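Local structure of blue copper protein (3EF4) at residues A[4-9]-A[33-38]; A[65-70]-A[91-96]. The protein is a copper-binding pseudoazurin that probably carries electrons in the bacterial periplasm, using a single copper ion per subunit. All blocks are in the same frame, centred on the assembly; numbering follows the deposited sequence.

Interaction 1. Residues A[4-9]-A[33-38]; sequences IVEMRN and KFVPTD. With PO4 (phosphate ion), chain E.
Strands 4-8 and 33-35 run parallel, with Val-5 beside Phe-34 and their axes crossing at -25°. The ladder alternates in direction: Val-5 N gives a hydrogen bond to Lys-33 O (2.8 Å), Val-5 O accepts one from Val-35 N, and Met-7 N reaches Val-35 O. Beyond it segment 33-38 turns through an inverse gamma turn centred on Pro-36, which needs no N-H of its own there; Thr-37 N adds a weak bond to Val-35 O. Asp-38 N then rejoins the first strand at Met-7 O (3.0 Å).

On the buried face Val-5 and the Phe-34 ring lie side by side, with Val-5 CB 3.6 Å from Phe-34 CD2, an apolar pair suited to the interior. In the conformer described, Met-7 bends at chi3 (-67°) and lays CE close to the Val-35 carbonyl; a second conformer makes this placement less certain. The other face is more open and mixes apolar with charged groups. Ile-4 CD1 rests on Lys-33 CB, while Ile-4 CG2 meets Val-35 CG2 at 3.8 Å, the two side chains crossing at about a right angle. Glu-6 CG passes 3.2 Å from Thr-37 OG1, and Arg-8 NH2 donates to the syn lone pair of Glu-6 OE1 at 3.0 Å, a salt bridge within the strand. A phosphate, probably from the crystallisation liquor, accepts Ile-4 N on O3.

Asp-38 OD1 receives Asn-9 N (2.8 Å) on its anti side, and its carboxylate stacks on the Asn-9 amide, the planes 19° apart. Asn-9 OD1 in turn hydrogen-bonds His-41 NE2, while Met-7, with the same proviso, packs against Met-87. The parallel pairing belongs to the cupredoxin beta sandwich, and here its end lies against the copper ligands His-41 and Met-87.

Interaction 2. Residues A[65-70]-A[91-96]; sequences VVFNAE and VQVGKP
Gln-92 NE2 donates to Gly-94 O at 2.8 Å, nearly straight at 163°, while Gln-92 OE1 accepts from the backbone N of Val-123. Both ends of this buried amide are thus satisfied, which suits a glutamine on the side of the strand turned from segment 65-70. Gly-94, with a positive phi that favours glycine, takes the chain out of the strand.

The residues flanking Gln-92 point the opposite way and make the contact, which has no hydrogen bond across it. Phe-67 CG stands anti to the backbone N (chi1 170°), and the ring presents its edge to two valines. Phe-67 CE1 lies 3.9 Å from Val-91 CG1 and equally far from Val-93 CG2, both methyls close to the ring plane. The short Ala-69 side chain meets the same Val-93 methyl, CB to CG2 3.7 Å. Ala-69 N sits over the centre of one Phe-67 ring face, 4.1 Å above the plane. Beta-branched valines, rigid and apolar, suit such strand positions facing the interior.

Apolar side chains of non-neighbouring strands, here edge strand 65-68 and strand 88-93, meet in this way inside the cupredoxin beta sandwich. Val-26 of strand 18-26 touches both Ala-69 and Val-93, Phe-67 meets the rings of Trp-50 and of Tyr-75 on strand 73-78, and Phe-34 of strand 31-35 packs on it as well.

How the interactions relate
The two interactions follow in series along the chain, 4-9 with 33-38 closing before 65-70 with 91-96 opens, and their centres lie 16 Å apart. They meet where strands 31-35 and 65-68 are sheet neighbours: Phe-34 N and Val-65 O, 2.8 Å apart, probably form a hydrogen bond, and Phe-34 CE1 packs on Phe-67 CB. Interaction 1 is a hydrogen-bonded pairing within the sheet whose loop end runs into the copper site; interaction 2 is an apolar bridge through the core. Both lie within one cupredoxin domain, the first at its copper end, the second in its interior away from the site.

Interaction 1. Residues A[4-9]-A[33-38]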
ATOM      1  N   ILE A   4      -7.212  -8.919   1.409  1.00 13.35           N
ATOM      2  CA  ILE A   4      -6.072  -9.220   2.280  1.00 12.61           C
ATOM      3  C   ILE A   4      -4.773  -8.864   1.599  1.00 11.81           C
ATOM      4  O   ILE A   4      -4.575  -9.193   0.420  1.00 13.20           O
ATOM      5  CB  ILE A   4      -6.067 -10.733   2.616  1.00 13.51           C
ATOM      6  CG1 ILE A   4      -7.376 -11.171   3.265  1.00 14.89           C
ATOM      7  CG2 ILE A   4      -4.860 -11.037   3.506  1.00 15.63           C
ATOM      8  CD1 ILE A   4      -7.666 -10.534   4.607  1.00 16.56           C
ATOM      9  N   VAL A   5      -3.890  -8.200   2.350  1.00 10.51           N
ATOM     10  CA  VAL A   5      -2.536  -7.958   1.887  1.00 10.42           C
ATOM     11  C   VAL A   5      -1.594  -8.543   2.904  1.00 10.83           C
ATOM     12  O   VAL A   5      -1.625  -8.198   4.077  1.00 11.82           O
ATOM     13  CB  VAL A   5      -2.290  -6.458   1.719  1.00 11.15           C
ATOM     14  CG1 VAL A   5      -0.835  -6.207   1.376  1.00 11.43           C
ATOM     15  CG2 VAL A   5      -3.229  -5.915   0.662  1.00 12.63           C
ATOM     16  N   GLU A   6      -0.783  -9.494   2.474  1.00 10.92           N
ATOM     17  CA  GLU A   6       0.179 -10.104   3.353  1.00 12.13           C
ATOM     18  C   GLU A   6       1.492  -9.320   3.448  1.00 11.62           C
ATOM     19  O   GLU A   6       1.978  -8.811   2.435  1.00 12.18           O
ATOM     20  CB  GLU A   6       0.523 -11.516   2.851  1.00 13.72           C
ATOM     21  CG  GLU A   6      -0.646 -12.465   2.832  1.00 15.00           C
ATOM     22  CD  GLU A   6      -0.227 -13.908   2.540  1.00 18.58           C
ATOM     23  OE1 GLU A   6       0.927 -14.082   2.068  1.00 23.13           O
ATOM     24  OE2 GLU A   6      -1.060 -14.788   2.805  1.00 21.13           O
ATOM     25  N   MET A   7       2.034  -9.231   4.664  1.00 11.33           N
ATOM     26  CA  MET A   7       3.369  -8.688   4.898  1.00 10.61           C
ATOM     27  C   MET A   7       4.394  -9.830   4.842  1.00 12.14           C
ATOM     28  O   MET A   7       4.307 -10.712   5.730  1.00 13.76           O
ATOM     29  CB  MET A   7       3.298  -7.864   6.201  0.50 11.78           C
ATOM     30  CG  MET A   7       2.412  -6.648   5.989  0.50 12.61           C
ATOM     31  SD  MET A   7       2.095  -5.509   7.334  0.50 13.32           S
ATOM     32  CE  MET A   7       1.134  -6.537   8.434  0.50 16.03           C
ATOM     33  N   ARG A   8       5.290  -9.812   3.864  1.00 12.00           N
ATOM     34  CA  ARG A   8       6.149 -10.982   3.604  1.00 13.84           C
ATOM     35  C   ARG A   8       7.627 -10.597   3.476  1.00 13.55           C
ATOM     36  O   ARG A   8       8.015  -9.609   2.899  1.00 13.14           O
ATOM     37  CB  ARG A   8       5.734 -11.700   2.321  1.00 16.92           C
ATOM     38  CG  ARG A   8       4.323 -12.267   2.383  1.00 22.87           C
ATOM     39  CD  ARG A   8       4.018 -13.138   1.209  1.00 28.45           C
ATOM     40  NE  ARG A   8       4.834 -14.359   1.204  1.00 35.04           N
ATOM     41  CZ  ARG A   8       4.453 -15.585   1.440  1.00 38.18           C
ATOM     42  NH1 ARG A   8       5.407 -16.529   1.352  1.00 41.75           N
ATOM     43  NH2 ARG A   8       3.224 -15.913   1.776  1.00 47.53           N
ATOM     44  N   ASN A   9       8.482 -11.457   4.051  1.00 14.68           N
ATOM     45  CA  ASN A   9       9.897 -11.344   3.888  1.00 14.48           C
ATOM     46  C   ASN A   9      10.305 -11.598   2.431  1.00 15.28           C
ATOM     47  O   ASN A   9      11.210 -10.958   1.929  1.00 16.68           O
ATOM     48  CB  ASN A   9      10.612 -12.344   4.761  1.00 15.44           C
ATOM     49  CG  ASN A   9      10.435 -12.061   6.235  1.00 16.94           C
ATOM     50  OD1 ASN A   9      10.096 -10.925   6.612  1.00 18.18           O
ATOM     51  ND2 ASN A   9      10.603 -13.104   7.020  1.00 23.60           N
ATOM     52  N   LYS A  33      -7.235  -5.592   4.860  1.00 12.32           N
ATOM     53  CA  LYS A  33      -6.529  -6.026   6.064  1.00 11.89           C
ATOM     54  C   LYS A  33      -5.113  -6.411   5.710  1.00 11.10           C
ATOM     55  O   LYS A  33      -4.904  -7.292   4.853  1.00 12.29           O
ATOM     56  CB  LYS A  33      -7.171  -7.293   6.681  1.00 14.53           C
ATOM     57  CG  LYS A  33      -8.562  -7.342   7.068  1.00 21.64           C
ATOM     58  CD  LYS A  33      -8.793  -8.561   7.974  1.00 24.32           C
ATOM     59  CE  LYS A  33      -9.995  -8.163   8.833  1.00 28.93           C
ATOM     60  NZ  LYS A  33     -10.320  -9.275   9.793  1.00 39.05           N
ATOM     61  N   PHE A  34      -4.174  -5.763   6.359  1.00 11.15           N
ATOM     62  CA  PHE A  34      -2.751  -6.040   6.242  1.00 10.87           C
ATOM     63  C   PHE A  34      -2.383  -6.992   7.368  1.00 11.74           C
ATOM     64  O   PHE A  34      -2.588  -6.663   8.539  1.00 12.61           O
ATOM     65  CB  PHE A  34      -1.946  -4.722   6.344  1.00 11.23           C
ATOM     66  CG  PHE A  34      -2.345  -3.737   5.259  1.00  9.93           C
ATOM     67  CD1 PHE A  34      -3.405  -2.868   5.450  1.00 11.18           C
ATOM     68  CD2 PHE A  34      -1.688  -3.749   4.044  1.00 11.21           C
ATOM     69  CE1 PHE A  34      -3.798  -2.039   4.426  1.00 12.03           C
ATOM     70  CE2 PHE A  34      -2.082  -2.894   3.012  1.00 11.66           C
ATOM     71  CZ  PHE A  34      -3.146  -2.048   3.231  1.00 12.25           C
ATOM     72  N   VAL A  35      -1.940  -8.192   6.984  1.00 11.47           N
ATOM     73  CA  VAL A  35      -1.757  -9.256   7.947  1.00 11.56           C
ATOM     74  C   VAL A  35      -0.283  -9.625   8.093  1.00 12.44           C
ATOM     75  O   VAL A  35       0.431  -9.659   7.091  1.00 11.24           O
ATOM     76  CB  VAL A  35      -2.605 -10.495   7.595  1.00 12.65           C
ATOM     77  CG1 VAL A  35      -4.093 -10.139   7.682  1.00 14.90           C
ATOM     78  CG2 VAL A  35      -2.258 -11.096   6.232  1.00 14.91           C
ATOM     79  N   PRO A  36       0.177  -9.869   9.310  1.00 12.72           N
ATOM     80  CA  PRO A  36       1.590 -10.142   9.555  1.00 13.31           C
ATOM     81  C   PRO A  36       1.974 -11.600   9.273  1.00 13.53           C
ATOM     82  O   PRO A  36       2.342 -12.390  10.170  1.00 16.77           O
ATOM     83  CB  PRO A  36       1.691  -9.818  11.046  1.00 15.05           C
ATOM     84  CG  PRO A  36       0.350 -10.249  11.609  1.00 16.07           C
ATOM     85  CD  PRO A  36      -0.604  -9.786  10.552  1.00 14.96           C
ATOM     86  N   THR A  37       1.872 -11.966   8.002  1.00 12.88           N
ATOM     87  CA  THR A  37       2.200 -13.351   7.602  1.00 15.25           C
ATOM     88  C   THR A  37       3.581 -13.737   8.080  1.00 15.25           C
ATOM     89  O   THR A  37       3.796 -14.812   8.674  1.00 17.19           O
ATOM     90  CB  THR A  37       2.029 -13.450   6.082  1.00 16.36           C
ATOM     91  OG1 THR A  37       0.703 -12.997   5.739  1.00 16.32           O
ATOM     92  CG2 THR A  37       2.249 -14.875   5.576  1.00 20.22           C
ATOM     93  N   ASP A  38       4.523 -12.848   7.848  1.00 14.51           N
ATOM     94  CA  ASP A  38       5.834 -12.864   8.496  1.00 15.00           C
ATOM     95  C   ASP A  38       5.852 -11.762   9.547  1.00 13.89           C
ATOM     96  O   ASP A  38       5.254 -10.698   9.360  1.00 13.64           O
ATOM     97  CB  ASP A  38       6.947 -12.677   7.451  1.00 15.89           C
ATOM     98  CG  ASP A  38       7.031 -13.843   6.512  1.00 17.04           C
ATOM     99  OD1 ASP A  38       7.275 -13.670   5.319  1.00 17.48           O
ATOM    100  OD2 ASP A  38       6.853 -15.003   7.011  1.00 24.51           O
TER
HETATM  101  P   PO4 E 402      -6.847  -9.596  -2.305  1.00 27.29           P
HETATM  102  O1  PO4 E 402      -6.094 -10.845  -2.864  1.00 38.14           O
HETATM  103  O2  PO4 E 402      -7.685  -8.895  -3.435  1.00 34.77           O
HETATM  104  O3  PO4 E 402      -7.806 -10.029  -1.126  1.00 28.60           O
HETATM  105  O4  PO4 E 402      -5.786  -8.547  -1.730  1.00 25.22           O

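Interaction 2. Residues A[65-70]-A[91-96]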
ATOM      1  N   VAL A  65      -3.433  -4.638  10.743  1.00 12.12           N
ATOM      2  CA  VAL A  65      -4.107  -3.346  10.713  1.00 12.15           C
ATOM      3  C   VAL A  65      -5.026  -3.314   9.495  1.00 11.68           C
ATOM      4  O   VAL A  65      -4.764  -3.980   8.482  1.00 12.33           O
ATOM      5  CB  VAL A  65      -3.072  -2.222  10.668  1.00 12.85           C
ATOM      6  CG1 VAL A  65      -2.297  -2.154   9.348  1.00 13.37           C
ATOM      7  CG2 VAL A  65      -3.728  -0.860  10.948  1.00 14.72           C
ATOM      8  N   VAL A  66      -6.090  -2.561   9.599  1.00 12.31           N
ATOM      9  CA  VAL A  66      -7.066  -2.377   8.533  1.00 12.43           C
ATOM     10  C   VAL A  66      -7.040  -0.973   7.995  1.00 12.24           C
ATOM     11  O   VAL A  66      -6.825   0.018   8.704  1.00 17.39           O
ATOM     12  CB  VAL A  66      -8.410  -2.804   9.178  0.50 15.83           C
ATOM     13  CG1 VAL A  66      -9.184  -1.625   9.718  0.50 14.76           C
ATOM     14  CG2 VAL A  66      -9.291  -3.635   8.248  0.50 20.53           C
ATOM     15  N   PHE A  67      -7.283  -0.910   6.697  1.00 11.84           N
ATOM     16  CA  PHE A  67      -7.633   0.292   5.967  1.00 11.25           C
ATOM     17  C   PHE A  67      -9.121   0.169   5.586  1.00 11.06           C
ATOM     18  O   PHE A  67      -9.491  -0.802   4.898  1.00 11.99           O
ATOM     19  CB  PHE A  67      -6.800   0.486   4.712  1.00 10.35           C
ATOM     20  CG  PHE A  67      -7.277   1.590   3.792  1.00  9.96           C
ATOM     21  CD1 PHE A  67      -7.471   1.323   2.447  1.00 12.55           C
ATOM     22  CD2 PHE A  67      -7.535   2.860   4.231  1.00 10.63           C
ATOM     23  CE1 PHE A  67      -7.903   2.272   1.553  1.00 13.11           C
ATOM     24  CE2 PHE A  67      -7.976   3.820   3.324  1.00 10.19           C
ATOM     25  CZ  PHE A  67      -8.140   3.542   2.001  1.00 11.33           C
ATOM     26  N   ASN A  68      -9.906   1.090   6.024  1.00 11.34           N
ATOM     27  CA  ASN A  68     -11.336   1.103   5.692  1.00 12.48           C
ATOM     28  C   ASN A  68     -11.510   1.958   4.452  1.00 11.60           C
ATOM     29  O   ASN A  68     -11.487   3.181   4.504  1.00 13.26           O
ATOM     30  CB  ASN A  68     -12.155   1.648   6.850  1.00 13.19           C
ATOM     31  CG  ASN A  68     -12.071   0.824   8.109  1.00 14.89           C
ATOM     32  OD1 ASN A  68     -11.845   1.363   9.211  1.00 21.73           O
ATOM     33  ND2 ASN A  68     -12.225  -0.437   7.951  1.00 13.67           N
ATOM     34  N   ALA A  69     -11.635   1.342   3.293  1.00 12.42           N
ATOM     35  CA  ALA A  69     -11.727   2.063   2.033  1.00 12.10           C
ATOM     36  C   ALA A  69     -13.047   2.792   1.973  1.00 12.40           C
ATOM     37  O   ALA A  69     -14.056   2.117   2.123  1.00 14.66           O
ATOM     38  CB  ALA A  69     -11.557   1.054   0.902  1.00 14.04           C
ATOM     39  N   GLU A  70     -13.032   4.112   1.796  1.00 11.04           N
ATOM     40  CA  GLU A  70     -14.256   4.900   1.804  1.00 11.43           C
ATOM     41  C   GLU A  70     -14.287   5.920   0.683  1.00 11.96           C
ATOM     42  O   GLU A  70     -15.199   5.884  -0.145  1.00 13.85           O
ATOM     43  CB  GLU A  70     -14.447   5.573   3.167  1.00 11.55           C
ATOM     44  CG  GLU A  70     -14.662   4.601   4.305  1.00 12.29           C
ATOM     45  CD  GLU A  70     -15.935   3.785   4.209  1.00 12.12           C
ATOM     46  OE1 GLU A  70     -16.885   4.331   3.616  1.00 12.94           O
ATOM     47  OE2 GLU A  70     -15.959   2.665   4.742  1.00 15.92           O
ATOM     48  N   VAL A  91      -3.301   0.955  -2.887  1.00  8.83           N
ATOM     49  CA  VAL A  91      -4.700   0.536  -2.857  1.00  8.84           C
ATOM     50  C   VAL A  91      -5.488   1.550  -3.677  1.00  9.34           C
ATOM     51  O   VAL A  91      -5.424   2.755  -3.396  1.00  9.89           O
ATOM     52  CB  VAL A  91      -5.257   0.479  -1.437  1.00  9.75           C
ATOM     53  CG1 VAL A  91      -6.719   0.089  -1.424  1.00 11.54           C
ATOM     54  CG2 VAL A  91      -4.448  -0.493  -0.596  1.00 10.75           C
ATOM     55  N   GLN A  92      -6.236   1.077  -4.652  1.00 10.61           N
ATOM     56  CA  GLN A  92      -7.149   1.920  -5.428  1.00 10.33           C
ATOM     57  C   GLN A  92      -8.562   1.692  -4.973  1.00 10.74           C
ATOM     58  O   GLN A  92      -9.063   0.569  -5.033  1.00 12.00           O
ATOM     59  CB  GLN A  92      -7.056   1.535  -6.888  1.00 10.52           C
ATOM     60  CG  GLN A  92      -8.002   2.391  -7.733  1.00 12.22           C
ATOM     61  CD  GLN A  92      -7.852   2.122  -9.230  1.00 12.56           C
ATOM     62  OE1 GLN A  92      -6.859   1.529  -9.692  1.00 14.53           O
ATOM     63  NE2 GLN A  92      -8.822   2.615  -9.985  1.00 14.83           N
ATOM     64  N   VAL A  93      -9.196   2.769  -4.538  1.00 10.67           N
ATOM     65  CA  VAL A  93     -10.589   2.753  -4.150  1.00 11.51           C
ATOM     66  C   VAL A  93     -11.394   3.410  -5.257  1.00 12.08           C
ATOM     67  O   VAL A  93     -11.301   4.629  -5.454  1.00 12.66           O
ATOM     68  CB  VAL A  93     -10.815   3.484  -2.809  1.00 11.07           C
ATOM     69  CG1 VAL A  93     -12.276   3.389  -2.390  1.00 13.30           C
ATOM     70  CG2 VAL A  93      -9.883   2.949  -1.740  1.00 11.00           C
ATOM     71  N   GLY A  94     -12.141   2.623  -6.008  1.00 14.41           N
ATOM     72  CA  GLY A  94     -12.913   3.274  -7.068  1.00 15.44           C
ATOM     73  C   GLY A  94     -12.073   3.991  -8.079  1.00 14.76           C
ATOM     74  O   GLY A  94     -11.020   3.491  -8.491  1.00 17.54           O
ATOM     75  N   LYS A  95     -12.520   5.186  -8.511  1.00 15.99           N
ATOM     76  CA  LYS A  95     -11.836   5.997  -9.511  1.00 17.66           C
ATOM     77  C   LYS A  95     -10.508   6.551  -9.016  1.00 15.62           C
ATOM     78  O   LYS A  95     -10.464   7.033  -7.890  1.00 15.52           O
ATOM     79  CB  LYS A  95     -12.782   7.110  -9.956  1.00 26.61           C
ATOM     80  CG  LYS A  95     -12.265   8.252 -10.723  1.00 36.13           C
ATOM     81  CD  LYS A  95     -11.818   8.282 -12.157  1.00 41.94           C
ATOM     82  CE  LYS A  95     -10.564   9.167 -12.339  1.00 42.16           C
ATOM     83  NZ  LYS A  95      -9.785   8.840 -13.555  1.00 51.72           N
ATOM     84  N   PRO A  96      -9.438   6.461  -9.798  1.00 15.08           N
ATOM     85  CA  PRO A  96      -8.108   6.924  -9.357  1.00 14.20           C
ATOM     86  C   PRO A  96      -7.936   8.431  -9.490  1.00 14.46           C
ATOM     87  O   PRO A  96      -7.113   8.906 -10.272  1.00 14.21           O
ATOM     88  CB  PRO A  96      -7.157   6.199 -10.308  1.00 15.27           C
ATOM     89  CG  PRO A  96      -7.952   6.053 -11.577  1.00 16.62           C
ATOM     90  CD  PRO A  96      -9.379   5.830 -11.119  1.00 17.37           C
TER